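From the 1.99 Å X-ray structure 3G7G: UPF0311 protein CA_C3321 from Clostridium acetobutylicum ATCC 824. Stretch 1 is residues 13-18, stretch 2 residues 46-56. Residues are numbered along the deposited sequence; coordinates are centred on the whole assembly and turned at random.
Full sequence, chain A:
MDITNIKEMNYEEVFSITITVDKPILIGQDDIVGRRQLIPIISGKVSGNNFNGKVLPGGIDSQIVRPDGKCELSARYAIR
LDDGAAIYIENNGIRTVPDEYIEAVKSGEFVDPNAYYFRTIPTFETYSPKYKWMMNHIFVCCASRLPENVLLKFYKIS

Stretch 1 (13-18) EVFSIT
Stretch 2, residues 46-56: VSGNNFNGKVL

The apolar centre is an offset stack of Phe 15 on Phe 51, ring centroids 4.3 Å apart and planes at 15°, with Phe 15 CG 3.5 Å from Phe 51 CD2. Phe 15 (chi1 p, 60°; chi2 98°) and Phe 51 (chi1 t, -151°; chi2 97°) both point toward the opposing stretch and are buried. Val 46 (t) extends this cluster, its CG1 3.8 Å from Phe 15 CD1 and its CG2 4.1 Å from CG1 of Ile 17 (chi1 m, chi2 t). Ile 17 CG2 also meets CG2 of Val 55 (t) at 3.8 Å; these branched side chains suit extended backbone.

Residues 13-18 form a strand antiparallel to 46-47. Ile 17 faces Val 46 as a non-hydrogen-bonded pair (CA-CA 4.5 Å); Ser 16 faces Ser 47 as a hydrogen-bonded pair (CA-CA 5.3 Å), joined by Ser 16 N to Ser 47 O (2.7 Å) and Ser 47 N to Ser 16 O (2.9 Å). Their small side chains (m and p) occupy the other face.

Beyond, Gly 48 (phi/psi 161/162) lies CA to CA 4.1 Å from Phe 15; a CB here would clash with Phe 15 CA and Val 14 O. Phe 51 N hydrogen-bonds to Gly 48 O (2.8 Å). At the polar edge, one water donates to Val 14 O (2.6 Å) and Asn 49 O (2.7 Å).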

ATOM      1  N   GLU A  13     -19.043 -12.356 -13.784  1.00 40.25           N
ATOM      2  CA  GLU A  13     -19.462 -10.957 -13.644  1.00 40.14           C
ATOM      3  C   GLU A  13     -20.343 -10.844 -12.407  1.00 38.29           C
ATOM      4  O   GLU A  13     -21.285 -11.593 -12.259  1.00 38.56           O
ATOM      5  CB  GLU A  13     -20.218 -10.416 -14.870  1.00 40.31           C
ATOM      6  CG  GLU A  13     -20.234  -8.852 -14.882  1.00 41.54           C
ATOM      7  CD  GLU A  13     -21.040  -8.238 -16.031  1.00 43.52           C
ATOM      8  OE1 GLU A  13     -20.939  -8.739 -17.182  1.00 47.55           O
ATOM      9  OE2 GLU A  13     -21.756  -7.224 -15.782  1.00 49.40           O
ATOM     10  N   VAL A  14     -20.038  -9.911 -11.520  1.00 36.32           N
ATOM     11  CA  VAL A  14     -20.786  -9.804 -10.281  1.00 35.23           C
ATOM     12  C   VAL A  14     -21.756  -8.630 -10.295  1.00 33.95           C
ATOM     13  O   VAL A  14     -22.888  -8.778  -9.861  1.00 34.40           O
ATOM     14  CB  VAL A  14     -19.875  -9.808  -9.026  1.00 35.47           C
ATOM     15  CG1 VAL A  14     -19.224 -11.180  -8.881  1.00 35.86           C
ATOM     16  CG2 VAL A  14     -18.845  -8.731  -9.075  1.00 34.77           C
ATOM     17  N   PHE A  15     -21.332  -7.485 -10.812  1.00 32.10           N
ATOM     18  CA  PHE A  15     -22.190  -6.323 -10.943  1.00 31.29           C
ATOM     19  C   PHE A  15     -21.457  -5.279 -11.766  1.00 29.97           C
ATOM     20  O   PHE A  15     -20.291  -5.450 -12.112  1.00 28.24           O
ATOM     21  CB  PHE A  15     -22.578  -5.746  -9.576  1.00 30.65           C
ATOM     22  CG  PHE A  15     -21.383  -5.288  -8.743  1.00 31.11           C
ATOM     23  CD1 PHE A  15     -21.013  -3.959  -8.709  1.00 27.62           C
ATOM     24  CD2 PHE A  15     -20.663  -6.194  -7.993  1.00 32.32           C
ATOM     25  CE1 PHE A  15     -19.939  -3.534  -7.953  1.00 30.15           C
ATOM     26  CE2 PHE A  15     -19.572  -5.782  -7.224  1.00 32.11           C
ATOM     27  CZ  PHE A  15     -19.220  -4.446  -7.203  1.00 31.81           C
ATOM     28  N   SER A  16     -22.169  -4.222 -12.103  1.00 29.96           N
ATOM     29  CA  SER A  16     -21.627  -3.064 -12.794  1.00 31.23           C
ATOM     30  C   SER A  16     -21.932  -1.838 -11.989  1.00 30.96           C
ATOM     31  O   SER A  16     -22.892  -1.813 -11.209  1.00 29.44           O
ATOM     32  CB  SER A  16     -22.322  -2.885 -14.137  1.00 31.66           C
ATOM     33  OG  SER A  16     -22.164  -4.045 -14.923  1.00 35.79           O
ATOM     34  N   ILE A  17     -21.156  -0.794 -12.217  1.00 31.49           N
ATOM     35  CA  ILE A  17     -21.508   0.523 -11.696  1.00 31.96           C
ATOM     36  C   ILE A  17     -21.374   1.508 -12.840  1.00 32.45           C
ATOM     37  O   ILE A  17     -20.373   1.489 -13.540  1.00 32.37           O
ATOM     38  CB  ILE A  17     -20.618   0.951 -10.511  1.00 31.71           C
ATOM     39  CG1 ILE A  17     -20.552  -0.156  -9.463  1.00 31.99           C
ATOM     40  CG2 ILE A  17     -21.159   2.224  -9.871  1.00 32.44           C
ATOM     41  CD1 ILE A  17     -19.699   0.174  -8.245  1.00 30.06           C
ATOM     42  N   THR A  18     -22.401   2.333 -13.059  1.00 32.90           N
ATOM     43  CA  THR A  18     -22.263   3.476 -13.954  1.00 33.33           C
ATOM     44  C   THR A  18     -22.135   4.716 -13.088  1.00 33.26           C
ATOM     45  O   THR A  18     -23.025   5.014 -12.308  1.00 32.47           O
ATOM     46  CB  THR A  18     -23.438   3.594 -14.911  1.00 33.63           C
ATOM     47  OG1 THR A  18     -23.555   2.374 -15.631  1.00 35.10           O
ATOM     48  CG2 THR A  18     -23.218   4.729 -15.902  1.00 33.10           C
ATOM     49  N   VAL A  46     -25.560   1.094  -9.142  1.00 30.68           N
ATOM     50  CA  VAL A  46     -24.999  -0.237  -9.033  1.00 30.00           C
ATOM     51  C   VAL A  46     -26.055  -1.219  -9.537  1.00 29.69           C
ATOM     52  O   VAL A  46     -27.216  -1.150  -9.127  1.00 28.92           O
ATOM     53  CB  VAL A  46     -24.635  -0.581  -7.576  1.00 28.98           C
ATOM     54  CG1 VAL A  46     -24.040  -1.988  -7.493  1.00 26.61           C
ATOM     55  CG2 VAL A  46     -23.723   0.482  -6.972  1.00 27.57           C
ATOM     56  N   SER A  47     -25.672  -2.110 -10.436  1.00 29.84           N
ATOM     57  CA  SER A  47     -26.608  -3.112 -10.916  1.00 31.74           C
ATOM     58  C   SER A  47     -25.960  -4.453 -11.239  1.00 32.41           C
ATOM     59  O   SER A  47     -24.793  -4.557 -11.572  1.00 32.19           O
ATOM     60  CB  SER A  47     -27.424  -2.550 -12.083  1.00 31.62           C
ATOM     61  OG  SER A  47     -26.597  -2.200 -13.161  1.00 34.51           O
ATOM     62  N   GLY A  48     -26.728  -5.508 -11.077  1.00 34.44           N
ATOM     63  CA  GLY A  48     -26.214  -6.860 -11.213  1.00 35.13           C
ATOM     64  C   GLY A  48     -27.178  -7.772 -10.518  1.00 37.11           C
ATOM     65  O   GLY A  48     -28.002  -7.322  -9.716  1.00 37.37           O
ATOM     66  N   ASN A  49     -27.089  -9.054 -10.832  1.00 39.43           N
ATOM     67  CA  ASN A  49     -28.039 -10.010 -10.308  1.00 40.47           C
ATOM     68  C   ASN A  49     -27.967 -10.051  -8.793  1.00 40.61           C
ATOM     69  O   ASN A  49     -26.929 -10.332  -8.230  1.00 40.84           O
ATOM     70  CB  ASN A  49     -27.793 -11.400 -10.896  1.00 41.02           C
ATOM     71  CG  ASN A  49     -28.900 -12.369 -10.543  1.00 41.43           C
ATOM     72  OD1 ASN A  49     -28.843 -13.029  -9.501  1.00 46.64           O
ATOM     73  ND2 ASN A  49     -29.933 -12.450 -11.399  1.00 44.82           N
ATOM     74  N   ASN A  50     -29.092  -9.762  -8.149  1.00 41.29           N
ATOM     75  CA  ASN A  50     -29.166  -9.561  -6.701  1.00 41.31           C
ATOM     76  C   ASN A  50     -28.081  -8.628  -6.164  1.00 41.18           C
ATOM     77  O   ASN A  50     -27.543  -8.847  -5.077  1.00 42.06           O
ATOM     78  CB  ASN A  50     -29.138 -10.895  -5.940  1.00 42.17           C
ATOM     79  CG  ASN A  50     -30.251 -11.834  -6.357  1.00 43.55           C
ATOM     80  OD1 ASN A  50     -29.997 -12.984  -6.705  1.00 48.47           O
ATOM     81  ND2 ASN A  50     -31.486 -11.351  -6.340  1.00 44.95           N
ATOM     82  N   PHE A  51     -27.773  -7.577  -6.916  1.00 40.22           N
ATOM     83  CA  PHE A  51     -26.764  -6.634  -6.492  1.00 39.46           C
ATOM     84  C   PHE A  51     -27.091  -5.277  -7.075  1.00 38.74           C
ATOM     85  O   PHE A  51     -26.475  -4.874  -8.054  1.00 40.13           O
ATOM     86  CB  PHE A  51     -25.366  -7.118  -6.938  1.00 39.89           C
ATOM     87  CG  PHE A  51     -24.267  -6.671  -6.044  1.00 39.88           C
ATOM     88  CD1 PHE A  51     -23.781  -7.510  -5.048  1.00 38.44           C
ATOM     89  CD2 PHE A  51     -23.712  -5.401  -6.191  1.00 41.17           C
ATOM     90  CE1 PHE A  51     -22.779  -7.092  -4.203  1.00 40.04           C
ATOM     91  CE2 PHE A  51     -22.668  -4.961  -5.347  1.00 40.16           C
ATOM     92  CZ  PHE A  51     -22.206  -5.802  -4.351  1.00 40.90           C
ATOM     93  N   ASN A  52     -28.056  -4.579  -6.462  1.00 37.10           N
ATOM     94  CA  ASN A  52     -28.575  -3.301  -6.969  1.00 35.32           C
ATOM     95  C   ASN A  52     -28.521  -2.193  -5.910  1.00 33.65           C
ATOM     96  O   ASN A  52     -28.968  -2.383  -4.783  1.00 32.75           O
ATOM     97  CB  ASN A  52     -30.001  -3.519  -7.502  1.00 36.09           C
ATOM     98  CG  ASN A  52     -30.047  -4.577  -8.633  1.00 37.24           C
ATOM     99  OD1 ASN A  52     -29.546  -4.356  -9.743  1.00 37.16           O
ATOM    100  ND2 ASN A  52     -30.636  -5.732  -8.338  1.00 37.97           N
ATOM    101  N   GLY A  53     -27.918  -1.049  -6.237  1.00 31.69           N
ATOM    102  CA  GLY A  53     -27.796   0.019  -5.259  1.00 30.81           C
ATOM    103  C   GLY A  53     -27.309   1.312  -5.846  1.00 30.06           C
ATOM    104  O   GLY A  53     -27.501   1.585  -7.029  1.00 27.49           O
ATOM    105  N   LYS A  54     -26.678   2.126  -4.999  1.00 29.38           N
ATOM    106  CA  LYS A  54     -26.208   3.429  -5.402  1.00 29.72           C
ATOM    107  C   LYS A  54     -24.839   3.682  -4.774  1.00 28.97           C
ATOM    108  O   LYS A  54     -24.482   3.067  -3.774  1.00 28.13           O
ATOM    109  CB  LYS A  54     -27.198   4.524  -4.991  1.00 29.71           C
ATOM    110  CG  LYS A  54     -27.175   4.833  -3.484  1.00 32.81           C
ATOM    111  CD  LYS A  54     -28.417   5.596  -2.973  1.00 33.66           C
ATOM    112  CE  LYS A  54     -28.463   7.070  -3.463  1.00 38.07           C
ATOM    113  NZ  LYS A  54     -29.879   7.676  -3.277  1.00 38.28           N
ATOM    114  N   VAL A  55     -24.079   4.567  -5.402  1.00 28.47           N
ATOM    115  CA  VAL A  55     -22.853   5.098  -4.829  1.00 27.59           C
ATOM    116  C   VAL A  55     -23.190   6.156  -3.787  1.00 27.69           C
ATOM    117  O   VAL A  55     -24.088   6.958  -3.983  1.00 26.74           O
ATOM    118  CB  VAL A  55     -21.999   5.720  -5.918  1.00 27.39           C
ATOM    119  CG1 VAL A  55     -20.796   6.368  -5.347  1.00 24.65           C
ATOM    120  CG2 VAL A  55     -21.604   4.633  -6.972  1.00 25.37           C
ATOM    121  N   LEU A  56     -22.452   6.158  -2.677  1.00 28.35           N
ATOM    122  CA  LEU A  56     -22.681   7.114  -1.573  1.00 28.52           C
ATOM    123  C   LEU A  56     -21.813   8.379  -1.758  1.00 28.79           C
ATOM    124  O   LEU A  56     -20.957   8.412  -2.629  1.00 29.40           O
ATOM    125  CB  LEU A  56     -22.366   6.426  -0.242  1.00 28.23           C
ATOM    126  CG  LEU A  56     -23.265   5.282   0.212  1.00 28.10           C
ATOM    127  CD1 LEU A  56     -22.725   4.554   1.477  1.00 25.50           C
ATOM    128  CD2 LEU A  56     -24.702   5.809   0.462  1.00 30.54           C
TER
HETATM  129  O   HOH W   1     -24.260 -10.632  -8.753  1.00 28.99           O